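PDB 5I3S: inositol monophosphatase family protein from Staphylococcus aureus, which probably hydrolyses the phosphate ester of inositol monophosphate or a related sugar phosphate in a metal-dependent reaction. Local coordinates for residues A2-F6 and T52-Y57; P138-L142 and I215-V219. All coordinates share one frame; numbering follows the deposited sequence.

Overall arrangement
Both contacts lie beside the seven-stranded sheet, but they join different elements and share none. Contact 1 is a surface contact: residues 2-6, opening helix 2-24, meet residues 52-57, where helix 37-56 ends, and its chemistry is mainly aromatic, centred on Phe6 and Tyr57 with no hydrogen bond between the segments. Contact 2 is partly buried and lies nearer the centre of the chain. There the loop 138-142, leaving the edge strand 137-138, meets the end of helix 206-218; aliphatic side chains gather round Val219 and one backbone hydrogen bond crosses. The centres of contact 1 and contact 2 are about 25 Å apart, and the two do not touch.

Contact 1 of 2, residues A2-F6 and T52-Y57; sequences ALYGF and TILETY
The carbonyl oxygen of Thr52 is approached from its own helix and from the other segment. Thr56 OG1 donates a hydrogen bond to Thr52 O at 2.9 Å, arriving nearly in line with the C=O bond, and Thr56 N adds a weak one, while Phe6 CZ comes up to Thr52 O at 3.5 Å with the rim of its ring. With OG1 beside its backbone N, the Thr56 hydroxyl can reach back one turn; the Thr52 hydroxyl does the same, bonding to Phe48 O.

On the side of residues 2-6, Phe6 makes most of the contact. Its CG is anti to the backbone N (chi1 169°), which carries the ring out from helix 2-24 toward the end of helix 37-56. The far edge of the ring, near its plane, meets Thr52 O and the CA of Ile53. Thr52 CG2 lies 3.7 Å from Phe6 CZ, Thr56 OG1 lies 3.6 Å from Phe6 CE1, and the Thr56 methyl sits over one face.

Tyr57, the first residue beyond the helix, completes the aromatic pair. The two rings make an edge-to-face (T-shaped) stack, with the edge of Tyr57 turned to the face of Phe6, centroids 5.5 Å apart and planes at 69°. The rings come closest at Tyr57 CE2 and Phe6 CD2, 3.7 Å apart. Farther out, the Tyr57 side chain crosses Leu3 at a slant, its OH 3.7 Å from Leu3 CA, and Leu3 CD1 comes near Tyr57 CE2. Tyr57 also stacks with His60, while Leu3 and Ile53 both rest on Trp80 of strand 78-83.

The short segments run roughly antiparallel, at 147°, with large side chains bridging their spacing. This is the outer end of the N-terminal helix pair, laid beside the large sheet in the layered alpha/beta sugar phosphatase fold.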
loop_
_atom_site.group_PDB
_atom_site.type_symbol
_atom_site.label_atom_id
_atom_site.label_comp_id
_atom_site.label_asym_id
_atom_site.label_seq_id
_atom_site.Cartn_x
_atom_site.Cartn_y
_atom_site.Cartn_z
ATOM N N ALA A 2 26.812 22.277 2.938
ATOM C CA ALA A 2 27.170 22.314 1.527
ATOM C C ALA A 2 26.865 20.994 0.852
ATOM O O ALA A 2 26.119 20.952 -0.110
ATOM C CB ALA A 2 28.641 22.664 1.347
ATOM N N LEU A 3 27.454 19.928 1.389
ATOM C CA LEU A 3 27.304 18.561 0.886
ATOM C C LEU A 3 25.829 18.064 0.933
ATOM O O LEU A 3 25.387 17.402 0.020
ATOM C CB LEU A 3 28.259 17.618 1.655
ATOM C CG LEU A 3 28.033 16.103 1.712
ATOM C CD1 LEU A 3 28.253 15.444 0.387
ATOM C CD2 LEU A 3 28.958 15.495 2.756
ATOM N N TYR A 4 25.120 18.367 2.020
ATOM C CA TYR A 4 23.685 18.154 2.138
ATOM C C TYR A 4 22.898 18.760 0.985
ATOM O O TYR A 4 22.062 18.072 0.382
ATOM C CB TYR A 4 23.189 18.795 3.424
ATOM C CG TYR A 4 21.754 18.503 3.751
ATOM C CD1 TYR A 4 21.330 17.190 3.960
ATOM C CD2 TYR A 4 20.825 19.523 3.895
ATOM C CE1 TYR A 4 20.018 16.900 4.287
ATOM C CE2 TYR A 4 19.510 19.240 4.217
ATOM C CZ TYR A 4 19.108 17.920 4.412
ATOM O OH TYR A 4 17.802 17.623 4.751
ATOM N N GLY A 5 23.176 20.047 0.701
ATOM C CA GLY A 5 22.534 20.779 -0.368
ATOM C C GLY A 5 22.811 20.174 -1.726
ATOM O O GLY A 5 21.887 20.020 -2.522
ATOM N N PHE A 6 24.085 19.856 -2.005
ATOM C CA PHE A 6 24.492 19.096 -3.218
ATOM C C PHE A 6 23.709 17.762 -3.346
ATOM O O PHE A 6 23.271 17.398 -4.432
ATOM C CB PHE A 6 26.019 18.873 -3.203
ATOM C CG PHE A 6 26.537 17.890 -4.232
ATOM C CD1 PHE A 6 26.670 18.246 -5.564
ATOM C CD2 PHE A 6 26.928 16.638 -3.868
ATOM C CE1 PHE A 6 27.168 17.346 -6.511
ATOM C CE2 PHE A 6 27.396 15.725 -4.808
ATOM C CZ PHE A 6 27.522 16.083 -6.133
ATOM N N THR A 52 28.245 12.349 -10.981
ATOM C CA THR A 52 28.105 13.671 -10.387
ATOM C C THR A 52 28.819 13.767 -9.039
ATOM O O THR A 52 29.459 14.781 -8.761
ATOM C CB THR A 52 26.615 13.980 -10.213
ATOM O OG1 THR A 52 26.022 13.919 -11.498
ATOM C CG2 THR A 52 26.353 15.339 -9.554
ATOM N N ILE A 53 28.689 12.732 -8.200
ATOM C CA ILE A 53 29.410 12.703 -6.907
ATOM C C ILE A 53 30.947 12.742 -7.179
ATOM O O ILE A 53 31.600 13.636 -6.689
ATOM C CB ILE A 53 29.058 11.469 -6.006
ATOM C CG1 ILE A 53 27.559 11.415 -5.618
ATOM C CG2 ILE A 53 29.903 11.492 -4.739
ATOM C CD1 ILE A 53 27.055 9.990 -5.372
ATOM N N LEU A 54 31.456 11.796 -7.992
ATOM C CA LEU A 54 32.886 11.667 -8.371
ATOM C C LEU A 54 33.513 12.947 -8.959
ATOM O O LEU A 54 34.643 13.300 -8.615
ATOM C CB LEU A 54 33.095 10.488 -9.361
ATOM N N GLU A 55 32.787 13.628 -9.850
ATOM C CA GLU A 55 33.233 14.924 -10.420
ATOM C C GLU A 55 33.462 15.970 -9.333
ATOM O O GLU A 55 34.398 16.760 -9.411
ATOM C CB GLU A 55 32.207 15.488 -11.436
ATOM N N THR A 56 32.606 15.973 -8.329
ATOM C CA THR A 56 32.555 17.079 -7.392
ATOM C C THR A 56 33.335 16.810 -6.122
ATOM O O THR A 56 33.936 17.712 -5.584
ATOM C CB THR A 56 31.093 17.443 -7.060
ATOM O OG1 THR A 56 30.334 17.498 -8.285
ATOM C CG2 THR A 56 31.025 18.771 -6.353
ATOM N N TYR A 57 33.271 15.578 -5.627
ATOM C CA TYR A 57 34.020 15.142 -4.436
ATOM C C TYR A 57 34.792 13.894 -4.858
ATOM O O TYR A 57 34.274 12.777 -4.725
ATOM C CB TYR A 57 33.059 14.815 -3.304
ATOM C CG TYR A 57 32.348 15.998 -2.721
ATOM C CD1 TYR A 57 32.988 16.827 -1.800
ATOM C CD2 TYR A 57 31.012 16.284 -3.060
ATOM C CE1 TYR A 57 32.342 17.912 -1.241
ATOM C CE2 TYR A 57 30.340 17.365 -2.497
ATOM C CZ TYR A 57 31.008 18.181 -1.589
ATOM O OH TYR A 57 30.369 19.270 -1.007
#

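Contact 2 of 2, residues P138-L142 and I215-V219; sequences PLKPL and ILYEV
Residues 138-142 form an extended run in which the chain leaves strand 137-138, and they pass the C-terminal end of helix 206-218, where Val219 is the first residue to depart from helical geometry. The backbones come closest at Pro141 and Val219, whose CA atoms are only 4.1 Å apart. Here the Val219 carbonyl accepts a bond from the loop, Leu142 N to Val219 O at 2.9 Å. It is nearly straight, with 164° at the hydrogen, and the donor is slightly tilted from the carbonyl plane. The same oxygen also receives a CA-H...O contact from Pro141 CA at 3.5 Å, so two successive residues of the loop converge on it.

Next to this bond the Val219 side chain wedges against the loop, each methyl meeting a different leucine. With chi1 at -62°, CG1 stands beside its own backbone N, and it meets Leu139 CB at 3.7 Å and Lys140 O at 3.4 Å. Val219 CG2, placed between the backbone N and the carbonyl carbon, lies 3.6 Å from Leu142 CG, the two side chains crossing at a slant. Leu139 and Leu142 thus flank the valine, while Lys140 takes part through its carbonyl oxygen, its CB pointing away from the helix. The ends of the leucines reach farther along the helix: Leu142 CD1 approaches Leu216 CD2, and Leu139 CD1 approaches Ile215 CG2.

Around the contact, Ala132 of strand 132-134 pairs through its backbone with Leu139 and also touches Ile215, while Ala192 of helix 184-193 packs on both Ile215 and Val219. Glu218 binds the backbone nitrogens of Gly129 and Gly131 through its carboxylate, fixing the end of helix 206-218 to the turn between strands 122-127 and 132-134.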
loop_
_atom_site.group_PDB
_atom_site.type_symbol
_atom_site.label_atom_id
_atom_site.label_comp_id
_atom_site.label_asym_id
_atom_site.label_seq_id
_atom_site.Cartn_x
_atom_site.Cartn_y
_atom_site.Cartn_z
ATOM N N PRO A 138 8.250 20.199 8.423
ATOM C CA PRO A 138 8.954 19.342 9.356
ATOM C C PRO A 138 8.023 18.209 9.782
ATOM O O PRO A 138 6.838 18.418 9.855
ATOM C CB PRO A 138 9.313 20.304 10.519
ATOM C CG PRO A 138 8.280 21.388 10.475
ATOM C CD PRO A 138 7.865 21.501 9.022
ATOM N N LEU A 139 8.561 17.019 10.002
ATOM C CA LEU A 139 7.802 15.908 10.577
ATOM C C LEU A 139 7.865 16.005 12.089
ATOM O O LEU A 139 8.885 16.403 12.621
ATOM C CB LEU A 139 8.423 14.593 10.146
ATOM C CG LEU A 139 8.420 14.331 8.645
ATOM C CD1 LEU A 139 8.992 12.957 8.416
ATOM C CD2 LEU A 139 6.997 14.405 8.099
ATOM N N LYS A 140 6.768 15.648 12.748
ATOM C CA LYS A 140 6.646 15.582 14.216
ATOM C C LYS A 140 7.285 14.299 14.761
ATOM O O LYS A 140 7.214 13.251 14.088
ATOM C CB LYS A 140 5.175 15.538 14.686
ATOM C CG LYS A 140 4.240 16.629 14.177
ATOM C CD LYS A 140 4.624 18.008 14.680
ATOM C CE LYS A 140 4.511 19.070 13.590
ATOM N NZ LYS A 140 5.502 20.155 13.842
ATOM N N PRO A 141 7.851 14.370 15.998
ATOM C CA PRO A 141 8.211 13.162 16.710
ATOM C C PRO A 141 7.055 12.194 16.792
ATOM O O PRO A 141 5.839 12.556 16.713
ATOM C CB PRO A 141 8.611 13.661 18.103
ATOM C CG PRO A 141 9.122 15.039 17.862
ATOM C CD PRO A 141 8.193 15.573 16.793
ATOM N N LEU A 142 7.459 10.943 16.873
ATOM C CA LEU A 142 6.543 9.848 16.971
ATOM C C LEU A 142 6.122 9.710 18.416
ATOM O O LEU A 142 6.854 10.072 19.317
ATOM C CB LEU A 142 7.248 8.565 16.497
ATOM C CG LEU A 142 7.720 8.571 15.020
ATOM C CD1 LEU A 142 8.298 7.225 14.663
ATOM C CD2 LEU A 142 6.555 8.904 14.093
ATOM N N ILE A 215 16.038 9.603 8.578
ATOM C CA ILE A 215 14.736 10.284 8.722
ATOM C C ILE A 215 13.970 9.724 9.941
ATOM O O ILE A 215 13.489 10.459 10.822
ATOM C CB ILE A 215 13.928 10.183 7.377
ATOM C CG1 ILE A 215 14.651 10.965 6.257
ATOM C CG2 ILE A 215 12.520 10.721 7.535
ATOM C CD1 ILE A 215 14.391 10.513 4.842
ATOM N N LEU A 216 13.893 8.411 10.010
ATOM C CA LEU A 216 13.280 7.729 11.139
ATOM C C LEU A 216 13.866 8.188 12.446
ATOM O O LEU A 216 13.152 8.497 13.364
ATOM C CB LEU A 216 13.527 6.195 10.998
ATOM C CG LEU A 216 12.669 5.134 11.681
ATOM C CD1 LEU A 216 13.466 4.118 12.472
ATOM C CD2 LEU A 216 11.507 5.691 12.484
ATOM N N TYR A 217 15.182 8.220 12.539
ATOM C CA TYR A 217 15.823 8.528 13.803
ATOM C C TYR A 217 15.572 10.027 14.231
ATOM O O TYR A 217 15.337 10.294 15.422
ATOM C CB TYR A 217 17.303 8.118 13.788
ATOM C CG TYR A 217 17.612 6.600 13.971
ATOM C CD1 TYR A 217 16.796 5.718 14.738
ATOM C CD2 TYR A 217 18.785 6.081 13.456
ATOM N N GLU A 218 15.509 10.960 13.274
ATOM C CA GLU A 218 15.122 12.344 13.593
ATOM C C GLU A 218 13.738 12.527 14.187
ATOM O O GLU A 218 13.573 13.444 14.983
ATOM C CB GLU A 218 15.299 13.273 12.420
ATOM C CG GLU A 218 16.747 13.437 12.056
ATOM C CD GLU A 218 17.594 14.045 13.197
ATOM O OE1 GLU A 218 17.262 15.163 13.680
ATOM O OE2 GLU A 218 18.606 13.413 13.574
ATOM N N VAL A 219 12.781 11.636 13.914
ATOM C CA VAL A 219 11.490 11.709 14.634
ATOM C C VAL A 219 11.403 10.770 15.847
ATOM O O VAL A 219 10.289 10.416 16.304
ATOM C CB VAL A 219 10.262 11.505 13.711
ATOM C CG1 VAL A 219 10.195 12.613 12.657
ATOM C CG2 VAL A 219 10.261 10.134 13.057
#